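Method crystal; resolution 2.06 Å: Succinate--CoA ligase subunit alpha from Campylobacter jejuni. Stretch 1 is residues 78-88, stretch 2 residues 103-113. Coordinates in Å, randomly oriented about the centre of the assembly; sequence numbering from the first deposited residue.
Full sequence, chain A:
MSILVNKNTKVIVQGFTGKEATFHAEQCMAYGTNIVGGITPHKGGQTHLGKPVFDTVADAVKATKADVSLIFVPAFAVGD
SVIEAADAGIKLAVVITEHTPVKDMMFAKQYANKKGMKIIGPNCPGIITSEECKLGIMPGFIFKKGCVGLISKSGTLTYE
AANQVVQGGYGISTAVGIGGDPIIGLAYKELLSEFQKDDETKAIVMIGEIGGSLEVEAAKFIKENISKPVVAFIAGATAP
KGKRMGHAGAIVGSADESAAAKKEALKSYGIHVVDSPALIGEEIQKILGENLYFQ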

# COMPACT_ATOMS: atom_id res chain seq x y z
N VAL A 78 12.36 -6.72 9.24
CA VAL A 78 11.86 -5.48 9.89
C VAL A 78 11.11 -5.83 11.18
O VAL A 78 11.36 -5.27 12.22
N GLY A 79 10.19 -6.80 11.10
CA GLY A 79 9.36 -7.13 12.22
C GLY A 79 10.20 -7.56 13.39
O GLY A 79 10.00 -7.07 14.50
N ASP A 80 11.11 -8.52 13.15
CA ASP A 80 12.00 -9.02 14.19
C ASP A 80 12.93 -7.91 14.72
O ASP A 80 13.20 -7.90 15.95
N SER A 81 13.35 -6.97 13.86
CA SER A 81 14.24 -5.87 14.31
C SER A 81 13.47 -4.87 15.17
O SER A 81 14.05 -4.33 16.14
N VAL A 82 12.17 -4.65 14.87
CA VAL A 82 11.35 -3.79 15.71
C VAL A 82 11.14 -4.46 17.08
O VAL A 82 11.28 -3.81 18.13
N ILE A 83 10.83 -5.76 17.08
CA ILE A 83 10.65 -6.53 18.30
C ILE A 83 11.95 -6.51 19.13
O ILE A 83 11.89 -6.33 20.30
N GLU A 84 13.11 -6.72 18.49
CA GLU A 84 14.39 -6.68 19.16
C GLU A 84 14.63 -5.33 19.87
O GLU A 84 15.03 -5.25 21.02
N ALA A 85 14.35 -4.24 19.16
CA ALA A 85 14.48 -2.90 19.71
C ALA A 85 13.59 -2.73 20.93
O ALA A 85 14.05 -2.21 21.96
N ALA A 86 12.34 -3.17 20.83
CA ALA A 86 11.40 -3.03 21.91
C ALA A 86 11.85 -3.87 23.10
O ALA A 86 11.76 -3.41 24.26
N ASP A 87 12.32 -5.08 22.83
CA ASP A 87 12.81 -5.97 23.88
C ASP A 87 13.99 -5.35 24.64
O ASP A 87 14.12 -5.52 25.82
N ALA A 88 14.85 -4.60 23.96
CA ALA A 88 16.07 -4.05 24.59
C ALA A 88 15.82 -2.74 25.35
O ALA A 88 16.75 -2.21 25.93
N LYS A 103 1.41 -8.39 8.34
CA LYS A 103 1.23 -9.18 9.53
C LYS A 103 2.45 -8.99 10.46
O LYS A 103 2.28 -8.95 11.71
N ASP A 104 3.65 -8.87 9.90
CA ASP A 104 4.86 -8.74 10.75
C ASP A 104 4.78 -7.41 11.51
O ASP A 104 5.13 -7.32 12.68
N MET A 105 4.31 -6.38 10.82
CA MET A 105 4.18 -5.09 11.42
C MET A 105 3.07 -5.10 12.48
O MET A 105 3.19 -4.48 13.54
N MET A 106 1.99 -5.83 12.20
CA MET A 106 0.89 -5.93 13.14
C MET A 106 1.41 -6.47 14.49
O MET A 106 1.13 -5.90 15.55
N PHE A 107 2.09 -7.61 14.46
CA PHE A 107 2.62 -8.25 15.67
C PHE A 107 3.73 -7.41 16.31
O PHE A 107 3.76 -7.24 17.53
N ALA A 108 4.60 -6.81 15.49
CA ALA A 108 5.72 -6.03 16.06
C ALA A 108 5.20 -4.78 16.77
O ALA A 108 5.68 -4.43 17.84
N LYS A 109 4.18 -4.12 16.21
CA LYS A 109 3.60 -2.98 16.86
C LYS A 109 2.92 -3.34 18.19
O LYS A 109 3.01 -2.56 19.13
N GLN A 110 2.20 -4.46 18.25
CA GLN A 110 1.56 -4.86 19.50
C GLN A 110 2.65 -5.02 20.57
O GLN A 110 2.50 -4.58 21.70
N TYR A 111 3.80 -5.59 20.19
CA TYR A 111 4.87 -5.79 21.18
C TYR A 111 5.49 -4.44 21.58
O TYR A 111 5.71 -4.16 22.75
N ALA A 112 5.76 -3.59 20.59
CA ALA A 112 6.27 -2.25 20.85
C ALA A 112 5.32 -1.49 21.79
O ALA A 112 5.78 -0.89 22.75
N ASN A 113 4.01 -1.56 21.52
CA ASN A 113 3.03 -0.90 22.39
C ASN A 113 3.17 -1.39 23.82
O ASN A 113 3.19 -0.59 24.72

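The two helices run nearly parallel, at 4° and with axes 8.6 Å apart at closest approach.

Lys103 lies out of reach. Asp104 points toward stretch 1 in the m rotamer, its CB 4.2 Å from Gly79 CA. Gly79 has no side chain, and a CB there would clash with Asp104 CB. One water links the pair: it accepts from Gly79 N at 3.0 Å and donates to Asp104 OD2 at 2.7 Å. Met105 starts sideways, with chi1 t and chi2 p, and its end comes nearer without making close contact. Met106 is out of reach, and the ring of Phe107 (chi1 m) leads away.

Ala108 points toward stretch 1. Its CB lies 3.6 Å from Gly79 O, 3.8 Å from Val82 CG1 and 3.9 Å from Ile83 CG1. Val82 (t) points toward stretch 2; Ile83 (chi1 m, chi2 t) lies sideways. Lys109 points away, and Gln110 does not reach across.

Tyr111, chi1 t, points toward stretch 1 and has the largest covered area. Its CD2 packs 3.9 Å from Ile83 CG2 and 4.0 Å from Ala86 CB. Ala86 points toward stretch 2. At the ring edge, Tyr111 OH donates a short hydrogen bond to Asp87 OD1, 2.6 Å; Asp87 (t) starts sideways, but its end comes nearer. Ala112 sits sideways, its CA 4.0 Å from Ala86 CB. Asn113 points away.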

# COMPACT_ATOMS: atom_id res chain seq x y z
CB VAL A 78 11.02 -4.58 8.95
CG1 VAL A 78 10.19 -3.56 9.74
CG2 VAL A 78 11.91 -3.85 7.92
CB ASP A 80 12.77 -10.26 13.75
CG ASP A 80 11.85 -11.46 13.58
OD1 ASP A 80 10.66 -11.38 14.03
OD2 ASP A 80 12.29 -12.41 12.93
CB SER A 81 14.95 -5.17 13.16
OG SER A 81 15.92 -6.05 12.60
CB VAL A 82 10.01 -3.45 15.03
CG1 VAL A 82 9.04 -2.79 16.01
CG2 VAL A 82 10.24 -2.59 13.81
CB ILE A 83 10.18 -7.96 17.98
CG1 ILE A 83 8.72 -7.93 17.50
CG2 ILE A 83 10.34 -8.89 19.17
CD1 ILE A 83 8.24 -9.25 16.94
CB GLU A 84 15.50 -6.92 18.14
CG GLU A 84 16.88 -6.99 18.77
CD GLU A 84 18.02 -7.32 17.83
OE1 GLU A 84 17.79 -7.42 16.55
OE2 GLU A 84 19.15 -7.42 18.34
CB ALA A 85 14.17 -1.87 18.65
CB ALA A 86 10.01 -3.40 21.47
CB ASP A 87 13.21 -7.35 23.37
CG ASP A 87 13.18 -8.39 24.47
OD1 ASP A 87 12.05 -8.71 24.93
OD2 ASP A 87 14.29 -8.88 24.86
CB ALA A 88 17.10 -3.78 23.51
CB LYS A 103 1.06 -10.66 9.16
CG LYS A 103 0.83 -11.54 10.35
CD LYS A 103 0.70 -12.99 9.98
CE LYS A 103 2.03 -13.58 9.62
NZ LYS A 103 1.98 -15.05 9.70
CB ASP A 104 6.17 -8.81 9.97
CG ASP A 104 6.51 -10.15 9.38
OD1 ASP A 104 5.82 -11.17 9.69
OD2 ASP A 104 7.50 -10.18 8.59
CB MET A 105 3.90 -4.05 10.34
CG MET A 105 4.15 -2.68 10.77
SD MET A 105 5.86 -2.48 11.41
CE MET A 105 5.14 -1.40 12.62
CB MET A 106 -0.21 -6.85 12.59
CG MET A 106 -1.52 -6.82 13.39
SD MET A 106 -2.83 -7.84 12.61
CE MET A 106 -1.99 -9.41 12.53
CB PHE A 107 3.12 -9.67 15.39
CG PHE A 107 2.01 -10.68 15.32
CD1 PHE A 107 1.31 -11.04 16.47
CD2 PHE A 107 1.66 -11.27 14.12
CE1 PHE A 107 0.26 -11.94 16.41
CE2 PHE A 107 0.63 -12.21 14.06
CZ PHE A 107 -0.04 -12.57 15.21
CB ALA A 108 6.74 -5.68 15.02
CB LYS A 109 2.60 -2.24 15.96
CG LYS A 109 2.06 -0.97 16.61
CD LYS A 109 1.50 0.01 15.66
CE LYS A 109 0.89 1.22 16.31
NZ LYS A 109 -0.06 1.83 15.38
CB GLN A 110 0.78 -6.17 19.37
CG GLN A 110 -0.56 -6.07 18.66
CD GLN A 110 -1.47 -7.21 19.07
OE1 GLN A 110 -1.06 -8.11 19.79
NE2 GLN A 110 -2.72 -7.17 18.63
CB TYR A 111 5.90 -6.81 20.70
CG TYR A 111 6.87 -7.21 21.79
CD1 TYR A 111 6.42 -7.88 22.93
CD2 TYR A 111 8.21 -6.93 21.71
CE1 TYR A 111 7.28 -8.23 23.95
CE2 TYR A 111 9.10 -7.32 22.71
CZ TYR A 111 8.63 -7.96 23.84
OH TYR A 111 9.47 -8.40 24.84
CB ALA A 112 6.45 -1.51 19.56
CB ASN A 113 1.59 -1.14 21.93
CG ASN A 113 1.24 -0.45 20.62
OD1 ASN A 113 1.92 0.47 20.18
ND2 ASN A 113 0.14 -0.85 20.03
O HOH W 1 9.52 -8.44 8.66